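Local coordinates for alpha-ketoglutarate-dependent non-heme iron oxygenase EasH (Aspergillus japonicus, PDB 5M0T), which probably catalyses an iron(II)- and 2-oxoglutarate-dependent oxidation step in the biosynthesis of the ergot alkaloid cycloclavine, at residues A[46-51]-A[82-87]; A[120-125]-A[220-225]. All coordinates share one frame; numbering follows the deposited sequence.

Overall arrangement
Interaction 1 joins helix 42-52 to the start of helix 85-91; interaction 2 pairs neighbouring strands 112-122 and 222-231 toward the 75-77 side of the main sheet of this cupin-type, PhyH-family fold. They follow one another along the chain, the first closing before the second opens, and their centres lie about 18 Å apart. Even so, they touch: Phe48 of helix 42-52 stacks its ring on Phe225 of strand 222-231, Phe87 packs against the same Phe225, and Asn49 meets the guanidinium of Arg223. The helical pair thus packs on one side of the sheet, while Leu120 and Arg222 face the other side, where 2-oxoglutarate and the iron(II) ion are bound.

Interaction 1: residues A[46-51]-A[82-87]; sequences RRFNGE and LFSKLF
Glu51, near the end of helix 42-52, brings its carboxylate to the N-terminus of helix 85-91, so a side chain from one helix takes up first-turn N-H groups of another, beside the N-cap residue Ser84, in the helical layer beside the main sheet. OE1 of Glu51 is gripped twice. Leu86 N donates to its syn lone pair at 3.1 Å in a nearly straight bond (163°), and Ser84 OG donates to the same OE1 from above the carboxylate plane, at 2.7 Å. OE2 of Glu51 accepts from Lys85 N at 3.2 Å, a more bent bond (141°) on the syn side but out of the carboxylate plane. With both oxygens held, the carboxylate is fixed in rotation, and the helix N-terminus would probably favour its charged form.

Beside this polar cluster, Leu86 forks against helix 42-52. Its CD1 lies over one face of the Arg47 guanidinium, 3.4 Å from Arg47 NH1, while its CD2 packs 4.0 Å from Phe48 CD1. The Arg47 charge is met by Glu90 and Asp43, and that of Lys85 by Asp89. Farther out, Phe83 packs on Tyr274 of the second subunit.

Ser84 ties the two systems together. With OG anti to its backbone N (chi1 -177°), that hydroxyl accepts from Phe87 N at 3.1 Å, the capping bond proper, and also sits at the edge of the Phe48 ring, with Ser84 OG 3.3 Å from Phe48 CE1.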
ATOM      1  N   ARG A  46      26.113  11.649  15.590  1.00 57.71           N
ATOM      2  CA  ARG A  46      27.077  10.805  16.310  1.00 61.98           C
ATOM      3  C   ARG A  46      26.424   9.544  16.881  1.00 64.29           C
ATOM      4  O   ARG A  46      26.911   8.432  16.640  1.00 68.30           O
ATOM      5  CB  ARG A  46      27.772  11.582  17.442  1.00 65.05           C
ATOM      6  N   ARG A  47      25.320   9.717  17.610  1.00 63.50           N
ATOM      7  CA  ARG A  47      24.611   8.585  18.220  1.00 64.99           C
ATOM      8  C   ARG A  47      23.982   7.649  17.186  1.00 62.26           C
ATOM      9  O   ARG A  47      24.074   6.432  17.332  1.00 65.31           O
ATOM     10  CB  ARG A  47      23.556   9.053  19.244  1.00 66.98           C
ATOM     11  CG  ARG A  47      24.147   9.393  20.605  1.00 70.38           C
ATOM     12  CD  ARG A  47      23.079   9.735  21.627  1.00 72.91           C
ATOM     13  NE  ARG A  47      22.323  10.937  21.253  1.00 69.41           N
ATOM     14  CZ  ARG A  47      21.014  10.998  20.980  1.00 68.99           C
ATOM     15  NH1 ARG A  47      20.227   9.922  21.038  1.00 70.29           N
ATOM     16  NH2 ARG A  47      20.471  12.171  20.660  1.00 65.36           N
ATOM     17  N   PHE A  48      23.362   8.206  16.146  1.00 58.00           N
ATOM     18  CA  PHE A  48      22.808   7.389  15.063  1.00 57.24           C
ATOM     19  C   PHE A  48      23.906   6.570  14.374  1.00 57.82           C
ATOM     20  O   PHE A  48      23.760   5.365  14.210  1.00 57.63           O
ATOM     21  CB  PHE A  48      22.066   8.254  14.034  1.00 55.43           C
ATOM     22  CG  PHE A  48      21.340   7.456  12.982  1.00 52.34           C
ATOM     23  CD1 PHE A  48      20.285   6.628  13.336  1.00 53.41           C
ATOM     24  CD2 PHE A  48      21.712   7.529  11.642  1.00 52.48           C
ATOM     25  CE1 PHE A  48      19.617   5.884  12.385  1.00 53.12           C
ATOM     26  CE2 PHE A  48      21.041   6.794  10.683  1.00 50.12           C
ATOM     27  CZ  PHE A  48      19.993   5.975  11.053  1.00 51.59           C
ATOM     28  N   ASN A  49      25.007   7.225  14.006  1.00 58.15           N
ATOM     29  CA  ASN A  49      26.182   6.522  13.455  1.00 60.73           C
ATOM     30  C   ASN A  49      26.681   5.395  14.362  1.00 67.33           C
ATOM     31  O   ASN A  49      26.946   4.299  13.873  1.00 73.28           O
ATOM     32  CB  ASN A  49      27.328   7.499  13.139  1.00 59.61           C
ATOM     33  CG  ASN A  49      27.111   8.256  11.832  1.00 56.06           C
ATOM     34  OD1 ASN A  49      26.479   7.754  10.903  1.00 53.36           O
ATOM     35  ND2 ASN A  49      27.626   9.478  11.765  1.00 55.82           N
ATOM     36  N   GLY A  50      26.788   5.660  15.667  1.00 68.27           N
ATOM     37  CA  GLY A  50      27.159   4.633  16.647  1.00 69.85           C
ATOM     38  C   GLY A  50      26.282   3.390  16.578  1.00 70.45           C
ATOM     39  O   GLY A  50      26.795   2.272  16.543  1.00 72.03           O
ATOM     40  N   GLU A  51      24.961   3.596  16.537  1.00 67.81           N
ATOM     41  CA  GLU A  51      23.977   2.504  16.407  1.00 68.07           C
ATOM     42  C   GLU A  51      24.082   1.747  15.070  1.00 66.37           C
ATOM     43  O   GLU A  51      23.941   0.525  15.029  1.00 68.64           O
ATOM     44  CB  GLU A  51      22.535   3.040  16.577  1.00 66.39           C
ATOM     45  CG  GLU A  51      22.192   3.530  17.984  1.00 68.62           C
ATOM     46  CD  GLU A  51      20.688   3.707  18.236  1.00 68.49           C
ATOM     47  OE1 GLU A  51      20.004   4.462  17.492  1.00 62.55           O
ATOM     48  OE2 GLU A  51      20.185   3.081  19.201  1.00 70.66           O
ATOM     49  N   LEU A  82      14.439  -1.690  12.985  1.00 65.77           N
ATOM     50  CA  LEU A  82      14.971  -2.898  13.627  1.00 69.33           C
ATOM     51  C   LEU A  82      16.333  -2.674  14.290  1.00 68.30           C
ATOM     52  O   LEU A  82      16.683  -3.395  15.216  1.00 72.48           O
ATOM     53  CB  LEU A  82      15.083  -4.045  12.605  1.00 73.09           C
ATOM     54  CG  LEU A  82      14.440  -5.366  13.046  1.00 81.59           C
ATOM     55  CD1 LEU A  82      14.539  -6.348  11.886  1.00 86.22           C
ATOM     56  CD2 LEU A  82      15.044  -5.952  14.326  1.00 87.68           C
ATOM     57  N   PHE A  83      17.080  -1.665  13.834  1.00 66.98           N
ATOM     58  CA  PHE A  83      18.482  -1.464  14.224  1.00 68.96           C
ATOM     59  C   PHE A  83      18.779  -0.190  15.027  1.00 66.37           C
ATOM     60  O   PHE A  83      19.863  -0.085  15.601  1.00 66.53           O
ATOM     61  CB  PHE A  83      19.369  -1.496  12.980  1.00 68.57           C
ATOM     62  CG  PHE A  83      19.152  -2.712  12.112  1.00 72.84           C
ATOM     63  CD1 PHE A  83      19.599  -3.967  12.518  1.00 74.42           C
ATOM     64  CD2 PHE A  83      18.490  -2.613  10.886  1.00 77.69           C
ATOM     65  CE1 PHE A  83      19.405  -5.095  11.733  1.00 75.75           C
ATOM     66  CE2 PHE A  83      18.287  -3.744  10.093  1.00 77.75           C
ATOM     67  CZ  PHE A  83      18.756  -4.984  10.515  1.00 77.65           C
ATOM     68  N   SER A  84      17.831   0.754  15.100  1.00 61.51           N
ATOM     69  CA  SER A  84      18.089   2.080  15.684  1.00 59.94           C
ATOM     70  C   SER A  84      16.969   2.601  16.594  1.00 59.46           C
ATOM     71  O   SER A  84      15.863   2.904  16.138  1.00 55.73           O
ATOM     72  CB  SER A  84      18.338   3.098  14.574  1.00 56.95           C
ATOM     73  OG  SER A  84      18.657   4.365  15.115  1.00 57.78           O
ATOM     74  N   LYS A  85      17.286   2.716  17.881  1.00 62.69           N
ATOM     75  CA  LYS A  85      16.408   3.315  18.882  1.00 64.14           C
ATOM     76  C   LYS A  85      16.150   4.781  18.566  1.00 62.56           C
ATOM     77  O   LYS A  85      15.015   5.256  18.694  1.00 65.92           O
ATOM     78  CB  LYS A  85      17.016   3.168  20.289  1.00 68.74           C
ATOM     79  CG  LYS A  85      16.060   3.469  21.445  1.00 71.06           C
ATOM     80  CD  LYS A  85      16.713   3.134  22.779  1.00 74.87           C
ATOM     81  CE  LYS A  85      15.960   3.755  23.946  1.00 77.81           C
ATOM     82  NZ  LYS A  85      14.494   3.503  23.888  1.00 76.11           N
ATOM     83  N   LEU A  86      17.197   5.482  18.139  1.00 60.70           N
ATOM     84  CA  LEU A  86      17.085   6.878  17.740  1.00 58.81           C
ATOM     85  C   LEU A  86      16.112   7.057  16.556  1.00 56.28           C
ATOM     86  O   LEU A  86      15.381   8.052  16.498  1.00 56.15           O
ATOM     87  CB  LEU A  86      18.475   7.444  17.417  1.00 59.16           C
ATOM     88  CG  LEU A  86      18.585   8.956  17.139  1.00 58.53           C
ATOM     89  CD1 LEU A  86      19.921   9.501  17.660  1.00 59.71           C
ATOM     90  CD2 LEU A  86      18.381   9.310  15.656  1.00 55.72           C
ATOM     91  N   PHE A  87      16.089   6.099  15.631  1.00 53.24           N
ATOM     92  CA  PHE A  87      15.124   6.123  14.529  1.00 50.59           C
ATOM     93  C   PHE A  87      13.695   5.963  15.073  1.00 50.24           C
ATOM     94  O   PHE A  87      12.816   6.780  14.815  1.00 47.45           O
ATOM     95  CB  PHE A  87      15.436   5.011  13.519  1.00 49.96           C
ATOM     96  CG  PHE A  87      14.659   5.106  12.261  1.00 47.89           C
ATOM     97  CD1 PHE A  87      13.371   4.589  12.179  1.00 48.64           C
ATOM     98  CD2 PHE A  87      15.221   5.694  11.143  1.00 46.85           C
ATOM     99  CE1 PHE A  87      12.640   4.698  11.009  1.00 47.81           C
ATOM    100  CE2 PHE A  87      14.504   5.791   9.970  1.00 45.47           C
ATOM    101  CZ  PHE A  87      13.208   5.300   9.897  1.00 46.09           C
TER

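Interaction 2: residues A[120-125]-A[220-225]; sequences LETEPG and FLRRGF. With AKG (2-oxoglutaric acid), chain D.
The 2-oxoglutarate pocket takes Leu120 and Arg222 from two neighbouring antiparallel strands of the cupin core. Leu120 and Gly224 form a hydrogen-bonded pair, Leu120 N to Gly224 O and Gly224 N to Leu120 O both measuring 2.9 Å, and Thr122 pairs with Arg222 in the same way. Between them Glu121 and Arg223 are a non-hydrogen-bonded pair, where Glu121 CA makes a CA-H...O contact with Arg222 O.

On the pocket side, the Arg222 chain bends at chi2 (-75°), which brings its CD alongside Thr122, 3.6 Å from Thr122 OG1. The guanidinium then meets the distal carboxylate of the ligand edge-on: Arg222 NH2 bonds to O4 of 2-oxoglutarate, modelled too short for its length to be trusted, and Arg222 NH1 reaches O3 weakly at 3.5 Å. Leu120 CD1 adds an apolar wall, 3.3 Å from O3 of the ligand. Gly167 O also accepts from Arg222 NH2; Thr169 and Gln129 bond the ligand too.

On the opposite face, Glu121 OE2 lies over the Arg223 guanidinium, 3.0 Å from Arg223 NE, with the two planes 87° apart: a salt bridge of charges alone. Arg223 NH1 makes its stronger salt bridge with Asp53.

In the sheet, Glu121 bonds through its backbone to Arg75 of strand 75-77, outermost within this chain, Arg223 bonds to Leu159 after strand 152-158, and the Arg223 side chain packs against Ile52 of helix 42-52.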
ATOM      1  N   LEU A 120      23.072   4.881   3.204  1.00 48.36           N
ATOM      2  CA  LEU A 120      23.729   4.616   1.924  1.00 47.72           C
ATOM      3  C   LEU A 120      25.140   5.208   1.910  1.00 47.79           C
ATOM      4  O   LEU A 120      25.301   6.426   1.831  1.00 49.78           O
ATOM      5  CB  LEU A 120      22.903   5.175   0.758  1.00 46.29           C
ATOM      6  CG  LEU A 120      21.479   4.625   0.516  1.00 47.07           C
ATOM      7  CD1 LEU A 120      20.874   5.282  -0.722  1.00 44.96           C
ATOM      8  CD2 LEU A 120      21.421   3.105   0.379  1.00 49.49           C
ATOM      9  N   GLU A 121      26.147   4.339   1.966  1.00 47.70           N
ATOM     10  CA  GLU A 121      27.551   4.741   1.996  1.00 50.12           C
ATOM     11  C   GLU A 121      28.222   4.460   0.619  1.00 48.21           C
ATOM     12  O   GLU A 121      28.256   3.310   0.160  1.00 49.91           O
ATOM     13  CB  GLU A 121      28.266   3.992   3.134  1.00 55.69           C
ATOM     14  CG  GLU A 121      29.318   4.801   3.882  1.00 61.45           C
ATOM     15  CD  GLU A 121      29.815   4.105   5.144  1.00 68.27           C
ATOM     16  OE1 GLU A 121      30.553   3.099   4.995  1.00 71.24           O
ATOM     17  OE2 GLU A 121      29.483   4.555   6.273  1.00 76.00           O
ATOM     18  N   THR A 122      28.730   5.499  -0.034  1.00 44.33           N
ATOM     19  CA  THR A 122      29.406   5.343  -1.331  1.00 44.96           C
ATOM     20  C   THR A 122      30.916   5.368  -1.111  1.00 44.53           C
ATOM     21  O   THR A 122      31.436   6.247  -0.434  1.00 43.88           O
ATOM     22  CB  THR A 122      28.999   6.433  -2.345  1.00 44.09           C
ATOM     23  OG1 THR A 122      29.386   7.725  -1.858  1.00 44.41           O
ATOM     24  CG2 THR A 122      27.491   6.439  -2.559  1.00 43.50           C
ATOM     25  N   GLU A 123      31.603   4.386  -1.667  1.00 45.29           N
ATOM     26  CA  GLU A 123      33.054   4.259  -1.518  1.00 47.16           C
ATOM     27  C   GLU A 123      33.797   5.149  -2.528  1.00 45.28           C
ATOM     28  O   GLU A 123      33.205   5.633  -3.482  1.00 43.94           O
ATOM     29  CB  GLU A 123      33.457   2.789  -1.683  1.00 49.72           C
ATOM     30  CG  GLU A 123      32.811   1.863  -0.649  1.00 52.10           C
ATOM     31  CD  GLU A 123      33.139   0.393  -0.867  1.00 56.26           C
ATOM     32  OE1 GLU A 123      33.482   0.013  -2.011  1.00 58.53           O
ATOM     33  OE2 GLU A 123      33.073  -0.384   0.115  1.00 60.08           O
ATOM     34  N   PRO A 124      35.100   5.375  -2.319  1.00 45.66           N
ATOM     35  CA  PRO A 124      35.907   6.036  -3.340  1.00 45.00           C
ATOM     36  C   PRO A 124      35.803   5.331  -4.699  1.00 45.65           C
ATOM     37  O   PRO A 124      35.870   4.097  -4.767  1.00 46.65           O
ATOM     38  CB  PRO A 124      37.321   5.896  -2.786  1.00 46.79           C
ATOM     39  CG  PRO A 124      37.128   5.879  -1.314  1.00 47.31           C
ATOM     40  CD  PRO A 124      35.892   5.083  -1.111  1.00 47.34           C
ATOM     41  N   GLY A 125      35.605   6.111  -5.758  1.00 44.72           N
ATOM     42  CA  GLY A 125      35.436   5.578  -7.108  1.00 45.51           C
ATOM     43  C   GLY A 125      34.002   5.289  -7.548  1.00 44.82           C
ATOM     44  O   GLY A 125      33.782   4.999  -8.734  1.00 44.75           O
ATOM     45  N   PHE A 220      37.514   8.898   1.047  1.00 56.32           N
ATOM     46  CA  PHE A 220      36.369   9.360   1.845  1.00 54.23           C
ATOM     47  C   PHE A 220      35.122   8.518   1.568  1.00 53.16           C
ATOM     48  O   PHE A 220      34.683   8.415   0.406  1.00 51.81           O
ATOM     49  CB  PHE A 220      36.077  10.831   1.548  1.00 53.57           C
ATOM     50  CG  PHE A 220      35.234  11.515   2.591  1.00 52.62           C
ATOM     51  CD1 PHE A 220      33.848  11.458   2.536  1.00 52.37           C
ATOM     52  CD2 PHE A 220      35.837  12.208   3.641  1.00 53.40           C
ATOM     53  CE1 PHE A 220      33.077  12.098   3.512  1.00 51.49           C
ATOM     54  CE2 PHE A 220      35.075  12.844   4.607  1.00 53.49           C
ATOM     55  CZ  PHE A 220      33.699  12.803   4.540  1.00 52.53           C
ATOM     56  N   LEU A 221      34.568   7.927   2.636  1.00 53.43           N
ATOM     57  CA  LEU A 221      33.292   7.218   2.581  1.00 53.86           C
ATOM     58  C   LEU A 221      32.191   8.223   2.872  1.00 51.06           C
ATOM     59  O   LEU A 221      32.102   8.733   3.990  1.00 50.10           O
ATOM     60  CB  LEU A 221      33.229   6.096   3.611  1.00 57.12           C
ATOM     61  CG  LEU A 221      34.293   5.018   3.493  1.00 67.43           C
ATOM     62  CD1 LEU A 221      34.663   4.565   4.901  1.00 70.85           C
ATOM     63  CD2 LEU A 221      33.864   3.846   2.601  1.00 69.88           C
ATOM     64  N   ARG A 222      31.364   8.494   1.870  1.00 48.40           N
ATOM     65  CA  ARG A 222      30.290   9.498   1.957  1.00 48.00           C
ATOM     66  C   ARG A 222      29.006   8.793   2.403  1.00 46.46           C
ATOM     67  O   ARG A 222      28.486   7.959   1.679  1.00 46.46           O
ATOM     68  CB  ARG A 222      30.162  10.219   0.596  1.00 46.42           C
ATOM     69  CG  ARG A 222      28.937  11.095   0.347  1.00 46.45           C
ATOM     70  CD  ARG A 222      27.712  10.243   0.083  1.00 46.92           C
ATOM     71  NE  ARG A 222      26.778  10.793  -0.859  1.00 47.65           N
ATOM     72  CZ  ARG A 222      25.618  10.219  -1.177  1.00 49.79           C
ATOM     73  NH1 ARG A 222      25.210   9.069  -0.618  1.00 49.17           N
ATOM     74  NH2 ARG A 222      24.837  10.826  -2.054  1.00 55.52           N
ATOM     75  N   ARG A 223      28.525   9.100   3.608  1.00 47.52           N
ATOM     76  CA  ARG A 223      27.386   8.389   4.192  1.00 46.97           C
ATOM     77  C   ARG A 223      26.145   9.275   4.196  1.00 43.62           C
ATOM     78  O   ARG A 223      26.131  10.318   4.843  1.00 41.68           O
ATOM     79  CB  ARG A 223      27.701   7.937   5.614  1.00 53.99           C
ATOM     80  CG  ARG A 223      26.541   7.195   6.271  1.00 58.46           C
ATOM     81  CD  ARG A 223      26.922   6.158   7.323  1.00 66.81           C
ATOM     82  NE  ARG A 223      28.122   6.448   8.107  1.00 72.36           N
ATOM     83  CZ  ARG A 223      28.493   5.758   9.187  1.00 82.44           C
ATOM     84  NH1 ARG A 223      27.763   4.736   9.649  1.00 84.14           N
ATOM     85  NH2 ARG A 223      29.604   6.103   9.829  1.00 91.95           N
ATOM     86  N   GLY A 224      25.121   8.857   3.461  1.00 41.15           N
ATOM     87  CA  GLY A 224      23.827   9.538   3.434  1.00 40.69           C
ATOM     88  C   GLY A 224      22.757   8.719   4.128  1.00 40.75           C
ATOM     89  O   GLY A 224      22.945   7.523   4.361  1.00 41.24           O
ATOM     90  N   PHE A 225      21.630   9.361   4.438  1.00 38.62           N
ATOM     91  CA  PHE A 225      20.547   8.735   5.204  1.00 39.04           C
ATOM     92  C   PHE A 225      19.198   9.128   4.616  1.00 38.67           C
ATOM     93  O   PHE A 225      18.573  10.070   5.096  1.00 37.56           O
ATOM     94  CB  PHE A 225      20.703   9.169   6.671  1.00 40.08           C
ATOM     95  CG  PHE A 225      19.589   8.758   7.585  1.00 41.90           C
ATOM     96  CD1 PHE A 225      18.863   7.594   7.398  1.00 43.81           C
ATOM     97  CD2 PHE A 225      19.295   9.543   8.690  1.00 45.62           C
ATOM     98  CE1 PHE A 225      17.848   7.244   8.268  1.00 44.76           C
ATOM     99  CE2 PHE A 225      18.285   9.197   9.558  1.00 46.97           C
ATOM    100  CZ  PHE A 225      17.559   8.047   9.348  1.00 46.78           C
TER
HETATM  101  C1  AKG D 302      17.853   6.556  -4.334  1.00 48.84           C
HETATM  102  O1  AKG D 302      16.681   6.534  -4.707  1.00 43.42           O
HETATM  103  O2  AKG D 302      18.571   5.485  -4.090  1.00 57.14           O
HETATM  104  C2  AKG D 302      18.633   7.857  -4.094  1.00 51.08           C
HETATM  105  O5  AKG D 302      18.248   8.862  -4.659  1.00 37.44           O
HETATM  106  C3  AKG D 302      19.817   7.891  -3.163  1.00 44.68           C
HETATM  107  C4  AKG D 302      20.533   9.232  -3.178  1.00 38.04           C
HETATM  108  C5  AKG D 302      21.741   9.301  -2.285  1.00 49.99           C
HETATM  109  O3  AKG D 302      21.909   8.302  -1.450  1.00 52.71           O
HETATM  110  O4  AKG D 302      22.504  10.238  -2.338  1.00 41.12           O